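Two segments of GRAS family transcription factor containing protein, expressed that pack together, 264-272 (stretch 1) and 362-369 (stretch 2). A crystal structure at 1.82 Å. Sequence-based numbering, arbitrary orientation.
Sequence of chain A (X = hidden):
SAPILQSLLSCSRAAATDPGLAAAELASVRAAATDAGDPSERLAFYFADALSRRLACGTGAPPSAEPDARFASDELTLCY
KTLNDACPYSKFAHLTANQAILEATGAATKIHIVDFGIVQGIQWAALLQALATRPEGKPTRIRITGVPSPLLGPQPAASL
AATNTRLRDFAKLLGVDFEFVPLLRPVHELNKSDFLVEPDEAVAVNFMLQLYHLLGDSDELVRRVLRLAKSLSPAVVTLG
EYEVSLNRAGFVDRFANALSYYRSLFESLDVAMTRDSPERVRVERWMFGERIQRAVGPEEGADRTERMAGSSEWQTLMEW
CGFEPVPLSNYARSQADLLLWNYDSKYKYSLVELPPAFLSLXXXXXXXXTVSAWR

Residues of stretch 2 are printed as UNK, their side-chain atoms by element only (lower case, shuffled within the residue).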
ATOM      1  N   SER A 264       7.800  12.730  17.204  1.00 21.50           N
ATOM      2  CA  SER A 264       6.872  12.496  16.072  1.00 23.84           C
ATOM      3  C   SER A 264       6.951  11.066  15.531  1.00 21.88           C
ATOM      4  O   SER A 264       5.892  10.427  15.330  1.00 22.31           O
ATOM      5  CB  SER A 264       7.135  13.507  14.932  1.00 23.86           C
ATOM      6  OG  SER A 264       7.112  14.809  15.460  1.00 29.15           O
ATOM      7  N   LEU A 265       8.169  10.543  15.291  1.00 21.99           N
ATOM      8  CA  LEU A 265       8.292   9.150  14.830  1.00 20.93           C
ATOM      9  C   LEU A 265       7.633   8.124  15.785  1.00 24.40           C
ATOM     10  O   LEU A 265       6.912   7.180  15.359  1.00 23.78           O
ATOM     11  CB  LEU A 265       9.756   8.722  14.651  1.00 20.92           C
ATOM     12  CG  LEU A 265      10.452   9.316  13.423  1.00 27.25           C
ATOM     13  CD1 LEU A 265      11.924   8.980  13.466  1.00 23.72           C
ATOM     14  CD2 LEU A 265       9.776   8.754  12.155  1.00 23.74           C
ATOM     15  N   PHE A 266       7.921   8.280  17.082  1.00 25.02           N
ATOM     16  CA  PHE A 266       7.362   7.353  18.090  1.00 22.78           C
ATOM     17  C   PHE A 266       5.846   7.416  18.104  1.00 22.96           C
ATOM     18  O   PHE A 266       5.195   6.363  18.209  1.00 25.43           O
ATOM     19  CB  PHE A 266       7.927   7.656  19.503  1.00 22.78           C
ATOM     20  CG  PHE A 266       9.257   6.971  19.769  1.00 23.44           C
ATOM     21  CD1 PHE A 266      10.379   7.267  18.997  1.00 20.63           C
ATOM     22  CD2 PHE A 266       9.387   6.038  20.794  1.00 24.10           C
ATOM     23  CE1 PHE A 266      11.594   6.636  19.226  1.00 22.71           C
ATOM     24  CE2 PHE A 266      10.593   5.405  21.040  1.00 24.80           C
ATOM     25  CZ  PHE A 266      11.700   5.700  20.274  1.00 27.37           C
ATOM     26  N   GLU A 267       5.288   8.626  18.020  1.00 20.44           N
ATOM     27  CA  GLU A 267       3.835   8.779  17.966  1.00 24.84           C
ATOM     28  C   GLU A 267       3.216   8.108  16.718  1.00 26.33           C
ATOM     29  O   GLU A 267       2.165   7.436  16.804  1.00 24.23           O
ATOM     30  CB  GLU A 267       3.442  10.232  18.008  1.00 23.32           C
ATOM     31  CG  GLU A 267       3.589  10.880  19.365  1.00 33.34           C
ATOM     32  CD  GLU A 267       3.301  12.377  19.340  1.00 47.18           C
ATOM     33  OE1 GLU A 267       2.635  12.820  18.360  1.00 48.61           O
ATOM     34  OE2 GLU A 267       3.735  13.117  20.285  1.00 42.30           O
ATOM     35  N   SER A 268       3.871   8.261  15.567  1.00 24.28           N
ATOM     36  CA  SER A 268       3.341   7.591  14.353  1.00 23.40           C
ATOM     37  C   SER A 268       3.410   6.054  14.464  1.00 27.64           C
ATOM     38  O   SER A 268       2.578   5.342  13.910  1.00 25.96           O
ATOM     39  CB  SER A 268       4.082   8.102  13.119  1.00 24.42           C
ATOM     40  OG  SER A 268       5.370   7.559  13.028  1.00 25.10           O
ATOM     41  N   LEU A 269       4.380   5.526  15.200  1.00 23.39           N
ATOM     42  CA  LEU A 269       4.359   4.080  15.440  1.00 24.54           C
ATOM     43  C   LEU A 269       3.194   3.691  16.341  1.00 27.01           C
ATOM     44  O   LEU A 269       2.629   2.603  16.188  1.00 26.85           O
ATOM     45  CB  LEU A 269       5.665   3.594  16.087  1.00 25.53           C
ATOM     46  CG  LEU A 269       6.932   3.544  15.231  1.00 32.04           C
ATOM     47  CD1 LEU A 269       8.017   2.709  15.923  1.00 25.43           C
ATOM     48  CD2 LEU A 269       6.620   2.996  13.860  1.00 31.28           C
ATOM     49  N   ASP A 270       2.878   4.558  17.299  1.00 27.40           N
ATOM     50  CA  ASP A 270       1.842   4.248  18.293  1.00 28.44           C
ATOM     51  C   ASP A 270       0.472   4.115  17.673  1.00 32.12           C
ATOM     52  O   ASP A 270      -0.378   3.348  18.146  1.00 33.04           O
ATOM     53  CB  ASP A 270       1.759   5.343  19.355  1.00 27.69           C
ATOM     54  CG  ASP A 270       0.923   4.925  20.557  1.00 32.71           C
ATOM     55  OD1 ASP A 270       1.164   3.823  21.070  1.00 34.11           O
ATOM     56  OD2 ASP A 270       0.023   5.692  20.967  1.00 35.35           O
ATOM     57  N   VAL A 271       0.209   4.935  16.663  1.00 30.07           N
ATOM     58  CA  VAL A 271      -1.113   4.857  16.057  1.00 28.37           C
ATOM     59  C   VAL A 271      -1.202   3.609  15.173  1.00 31.98           C
ATOM     60  O   VAL A 271      -2.294   3.077  14.934  1.00 29.69           O
ATOM     61  CB  VAL A 271      -1.438   6.182  15.270  1.00 26.75           C
ATOM     62  CG1 VAL A 271      -2.695   6.048  14.465  1.00 29.67           C
ATOM     63  CG2 VAL A 271      -1.589   7.343  16.235  1.00 30.09           C
ATOM     64  N   ALA A 272      -0.052   3.121  14.702  1.00 27.39           N
ATOM     65  CA  ALA A 272      -0.026   2.040  13.713  1.00 30.52           C
ATOM     66  C   ALA A 272       0.036   0.623  14.288  1.00 33.99           C
ATOM     67  O   ALA A 272      -0.481  -0.321  13.687  1.00 33.76           O
ATOM     68  CB  ALA A 272       1.179   2.259  12.741  1.00 31.97           C
ATOM     69  N   UNK A 362       5.000  15.080   6.800  1.00 13.43           N
ATOM     70  CA  UNK A 362       4.959  15.552   8.176  1.00 14.23           C
ATOM     71  C   UNK A 362       4.023  14.772   9.080  1.00 17.57           C
ATOM     72  O   UNK A 362       3.058  14.167   8.616  1.00 15.97           O
ATOM     73  c   UNK A 362       4.543  17.054   8.157  1.00 13.50           C
ATOM     74  N   UNK A 363       4.323  14.790  10.383  1.00 17.45           N
ATOM     75  CA  UNK A 363       3.435  14.226  11.401  1.00 16.06           C
ATOM     76  C   UNK A 363       3.002  15.371  12.320  1.00 19.60           C
ATOM     77  O   UNK A 363       3.869  16.066  12.850  1.00 16.90           O
ATOM     78  c   UNK A 363       1.650  11.382  14.465  1.00 23.31           C
ATOM     79  c   UNK A 363       0.256   9.650  13.671  1.00 22.89           C
ATOM     80  n   UNK A 363       2.238  12.303  15.300  1.00 23.31           N
ATOM     81  c   UNK A 363       2.236  11.539  13.182  1.00 19.46           C
ATOM     82  c   UNK A 363       1.815  10.693  12.142  1.00 18.57           C
ATOM     83  c   UNK A 363       3.231  12.591  13.297  1.00 20.29           C
ATOM     84  c   UNK A 363       0.836   9.773  12.390  1.00 20.52           C
ATOM     85  c   UNK A 363       3.184  13.021  14.606  1.00 24.18           C
ATOM     86  c   UNK A 363       4.137  13.126  12.223  1.00 17.07           C
ATOM     87  c   UNK A 363       0.649  10.444  14.716  1.00 23.45           C
ATOM     88  N   UNK A 364       1.681  15.591  12.443  1.00 18.69           N
ATOM     89  CA  UNK A 364       1.189  16.752  13.236  1.00 23.53           C
ATOM     90  C   UNK A 364       1.904  18.045  12.835  1.00 23.38           C
ATOM     91  O   UNK A 364       2.374  18.810  13.678  1.00 24.75           O
ATOM     92  c   UNK A 364       1.360  16.482  14.744  1.00 28.07           C
ATOM     93  c   UNK A 364       0.206  17.036  15.581  1.00 44.27           C
ATOM     94  o   UNK A 364      -0.978  15.510  16.983  1.00 57.99           O
ATOM     95  o   UNK A 364       0.942  16.316  17.731  1.00 55.70           O
ATOM     96  c   UNK A 364       0.037  16.240  16.863  1.00 57.99           C
ATOM     97  N   UNK A 365       2.006  18.233  11.526  1.00 18.42           N
ATOM     98  CA  UNK A 365       2.600  19.390  10.869  1.00 17.31           C
ATOM     99  C   UNK A 365       4.100  19.583  11.057  1.00 17.16           C
ATOM    100  O   UNK A 365       4.634  20.582  10.590  1.00 20.84           O
ATOM    101  c   UNK A 365      -0.369  21.806  10.714  1.00 38.23           C
ATOM    102  c   UNK A 365       1.846  20.651  11.302  1.00 26.35           C
ATOM    103  n   UNK A 365      -2.265  20.477   9.680  1.00 53.23           N
ATOM    104  c   UNK A 365      -1.897  21.586  10.644  1.00 49.30           C
ATOM    105  c   UNK A 365       0.350  20.467  10.991  1.00 26.67           C
ATOM    106  N   UNK A 366       4.771  18.599  11.617  1.00 17.15           N
ATOM    107  CA  UNK A 366       6.220  18.614  11.763  1.00 20.19           C
ATOM    108  C   UNK A 366       6.845  17.754  10.643  1.00 17.57           C
ATOM    109  O   UNK A 366       6.628  16.564  10.630  1.00 17.73           O
ATOM    110  c   UNK A 366       7.953  17.338  13.438  1.00 41.75           C
ATOM    111  n   UNK A 366      12.783  17.688  13.240  1.00 30.34           N
ATOM    112  c   UNK A 366       9.151  17.964  12.790  1.00 42.78           C
ATOM    113  c   UNK A 366      11.581  17.920  12.717  1.00 48.63           C
ATOM    114  n   UNK A 366      11.480  18.443  11.485  1.00 46.49           N
ATOM    115  n   UNK A 366      10.457  17.648  13.379  1.00 46.16           N
ATOM    116  c   UNK A 366       6.587  18.075  13.160  1.00 21.94           C
ATOM    117  N   UNK A 367       7.607  18.372   9.760  1.00 16.42           N
ATOM    118  CA  UNK A 367       8.233  17.679   8.618  1.00 14.71           C
ATOM    119  C   UNK A 367       9.140  16.573   9.130  1.00 17.46           C
ATOM    120  O   UNK A 367       9.926  16.860  10.040  1.00 17.63           O
ATOM    121  c   UNK A 367       8.459  20.063   8.396  1.00 28.44           C
ATOM    122  c   UNK A 367       9.054  18.792   7.932  1.00 17.81           C
ATOM    123  c   UNK A 367       7.824  19.831   9.720  1.00 24.42           C
ATOM    124  N   UNK A 368       9.066  15.362   8.570  1.00 16.52           N
ATOM    125  CA  UNK A 368       9.909  14.275   9.029  1.00 14.64           C
ATOM    126  C   UNK A 368      10.802  13.731   7.942  1.00 13.74           C
ATOM    127  O   UNK A 368      11.964  13.362   8.218  1.00 15.84           O
ATOM    128  c   UNK A 368       9.081  13.112   9.561  1.00 17.29           C
ATOM    129  c   UNK A 368       9.183  13.971  11.973  1.00 22.58           C
ATOM    130  c   UNK A 368       8.280  13.392  10.827  1.00 26.59           C
ATOM    131  c   UNK A 368       7.579  12.133  11.272  1.00 20.68           C
ATOM    132  N   UNK A 369      10.263  13.652   6.729  1.00 15.03           N
ATOM    133  CA  UNK A 369      11.059  12.994   5.604  1.00 12.72           C
ATOM    134  C   UNK A 369      10.896  13.890   4.398  1.00 16.53           C
ATOM    135  O   UNK A 369       9.764  14.133   3.953  1.00 15.71           O
ATOM    136  c   UNK A 369      11.561  10.692   4.574  1.00 23.21           C
ATOM    137  c   UNK A 369      10.531  11.592   5.285  1.00 15.20           C
ATOM    138  c   UNK A 369      10.990   9.301   4.497  1.00 27.26           C
ATOM    139  c   UNK A 369      11.841  11.145   3.189  1.00 22.77           C
TER
HETATM  140  O   HOH W   1       4.738  16.077  15.658  1.00 31.65           O
HETATM  141  O   HOH W   2       0.303  12.562  17.828  1.00 42.13           O

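Position 362 carries a single side-chain carbon, CB, which points away from the helix of stretch 1 and makes no contact with it; one carbon and nothing beyond it make this A362. Position 363 has ten side-chain atoms, nine carbons and one nitrogen: after CB they form fused five- and six-membered rings, the nitrogen lying in the smaller one. The ring system lies along the helix, one face over S264 and S268 and its edge reaching E267 and V271. Only an indole fits, so the residue is W363. Its NE1 donates a hydrogen bond to OE1 of E267 (3.1 Å, N-H...acceptor angle 150°), while CB of S268 sits over the six-membered ring, 3.8 Å from its centroid and 19° off the ring normal, in a CH-pi contact. At the far edge, CH2 of W363 lies 3.9 Å from CG2 of V271.

Position 364 shows three carbons, the third bearing two oxygens, a carboxylate on a two-carbon arm: E364. Its OE2 stands 3.9 Å from OE1 of E267, so two like charges lie close together. At 365 four carbons run in a row to a terminal nitrogen, remote from the helix and exposed: K365. Position 366 has three carbons, a nitrogen, and a carbon holding two more nitrogens. This guanidinium identifies R366, whose aliphatic CG lies 3.3 Å from OG of S264.

Three carbons at 367 close a ring onto the backbone nitrogen, which defines P367; it does not touch stretch 1. Position 368 has four carbons forked at the second, directed toward S264 and L265: L368. Its CD2 is 3.6 Å from CB of S264, and its CD1 is 4.1 Å from CD2 of L265. The same forked set of four carbons recurs at 369, out of the helix's reach, and gives L369.

The contact is built around W363. A type I' turn from W363 to R366, closed by backbone hydrogen bonds between these two residues, joins the strands; W363, E364, R366 and L368 touch the helix, and S264, E267, S268 and V271 line the indole. Strand 366-368 runs nearly perpendicular to the helix, at 86°, and L368 adds apolar packing against S264 and L265. Water extends the polar links: one molecule joins OG of S264 (2.7 Å) to O of W363 (2.9 Å), and another donates to OE1 of E267 (2.4 Å) and accepts from NE1 of W363 (3.2 Å). Together the two surfaces bury 375 Å².

Stretch 2 (362-369) AWEKRPLL
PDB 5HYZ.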